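Local coordinates for protein beta-1,4-galactanase (Humicola insolens, PDB 1HJQ) that hydrolyses the beta-1,4-galactosidic linkages of type I arabinogalactans, acting as a family 53 glycoside hydrolase, at residues S116-R119 with F120-A123. Numbering follows the deposited sequence.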
loop_
_atom_site.group_PDB
_atom_site.type_symbol
_atom_site.label_atom_id
_atom_site.label_comp_id
_atom_site.label_asym_id
_atom_site.label_seq_id
_atom_site.Cartn_x
_atom_site.Cartn_y
_atom_site.Cartn_z
ATOM N N SER A 116 6.342 3.960 17.251
ATOM C CA SER A 116 5.352 4.418 16.287
ATOM C C SER A 116 3.986 3.774 16.527
ATOM O O SER A 116 2.964 4.462 16.574
ATOM C CB SER A 116 5.811 4.117 14.862
ATOM O OG SER A 116 6.930 4.898 14.496
ATOM N N MET A 117 3.960 2.454 16.664
ATOM C CA MET A 117 2.700 1.768 16.898
ATOM C C MET A 117 2.085 2.218 18.219
ATOM O O MET A 117 0.876 2.439 18.311
ATOM C CB MET A 117 2.917 0.260 16.889
ATOM C CG MET A 117 3.279 -0.298 15.515
ATOM S SD MET A 117 1.895 -0.331 14.337
ATOM C CE MET A 117 1.971 1.336 13.668
ATOM N N ASN A 118 2.920 2.371 19.241
ATOM C CA ASN A 118 2.426 2.809 20.540
ATOM C C ASN A 118 1.867 4.219 20.433
ATOM O O ASN A 118 1.031 4.638 21.232
ATOM C CB ASN A 118 3.538 2.763 21.592
ATOM C CG ASN A 118 3.734 1.377 22.164
ATOM O OD1 ASN A 118 2.767 0.667 22.432
ATOM N ND2 ASN A 118 4.988 0.987 22.370
ATOM N N ARG A 119 2.327 4.949 19.429
ATOM C CA ARG A 119 1.861 6.308 19.220
ATOM C C ARG A 119 0.368 6.270 18.886
ATOM O O ARG A 119 -0.412 7.094 19.368
ATOM C CB ARG A 119 2.650 6.946 18.088
ATOM C CG ARG A 119 2.488 8.432 18.002
ATOM C CD ARG A 119 3.090 9.138 19.199
ATOM N NE ARG A 119 2.779 10.562 19.138
ATOM C CZ ARG A 119 3.318 11.416 18.270
ATOM N NH1 ARG A 119 4.215 11.001 17.387
ATOM N NH2 ARG A 119 2.932 12.685 18.271
ATOM N N PHE A 120 -0.028 5.301 18.064
ATOM C CA PHE A 120 -1.431 5.149 17.699
ATOM C C PHE A 120 -2.219 4.577 18.876
ATOM O O PHE A 120 -3.326 5.026 19.170
ATOM C CB PHE A 120 -1.582 4.225 16.487
ATOM C CG PHE A 120 -1.175 4.856 15.193
ATOM C CD1 PHE A 120 0.111 4.692 14.694
ATOM C CD2 PHE A 120 -2.073 5.642 14.485
ATOM C CE1 PHE A 120 0.500 5.306 13.508
ATOM C CE2 PHE A 120 -1.696 6.262 13.297
ATOM C CZ PHE A 120 -0.408 6.093 12.809
ATOM N N ALA A 121 -1.640 3.587 19.546
ATOM C CA ALA A 121 -2.278 2.955 20.692
ATOM C C ALA A 121 -2.614 3.992 21.758
ATOM O O ALA A 121 -3.748 4.067 22.232
ATOM C CB ALA A 121 -1.361 1.897 21.274
ATOM N N ASP A 122 -1.618 4.791 22.130
ATOM C CA ASP A 122 -1.808 5.819 23.142
ATOM C C ASP A 122 -2.808 6.874 22.683
ATOM O O ASP A 122 -3.482 7.500 23.504
ATOM C CB ASP A 122 -0.474 6.496 23.476
ATOM C CG ASP A 122 0.545 5.527 24.052
ATOM O OD1 ASP A 122 0.144 4.436 24.525
ATOM O OD2 ASP A 122 1.747 5.870 24.039
ATOM N N ALA A 123 -2.896 7.071 21.371
ATOM C CA ALA A 123 -3.809 8.050 20.808
ATOM C C ALA A 123 -5.217 7.485 20.719
ATOM O O ALA A 123 -6.161 8.209 20.423
ATOM C CB ALA A 123 -3.334 8.467 19.444
#
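Met117 O takes two backbone N-H groups: one from Ala121 N at 3.0 Å, and a weak one from Phe120 N, bent to 125°. Phe120 N also makes a weak bond to Ser116 O, so its N-H is shared between two carbonyls in this part of helix 102-123. One residue on, Asp122 N reaches Asn118 O at 2.8 Å, whereas the bond from Ala123 N to Arg119 O is weak.

Among the side chains, Met117 and Phe120 meet on the inner side of the helix. Bends at chi2 and chi3 bring the methionine's methyl CE round toward the ring of Phe120, where it comes to 4.0 Å from Phe120 CD1, oblique to the ring. The same ring carbon, CD1, also lies 3.4 Å from Ser116 O. On another side of the helix, Asp122 holds its CG beside its own backbone N (chi1 -62°), which leaves the carboxylate close to Asn118 O without bonding to it; Asp122 OD2 forms a salt bridge with Arg168. Arg168 N also binds Asn118 OD1, tying the loop there to this helix. Arg119 NH2 forms a salt bridge with Asp60 OD1.

This is the outer layer of the TIM barrel, far from the catalytic glutamates: Phe120 touches Leu59 and Ala66 of helix 59-71 and Leu76 and Ile78 of strand 75-80, while Met117 rests on Phe80 of that strand.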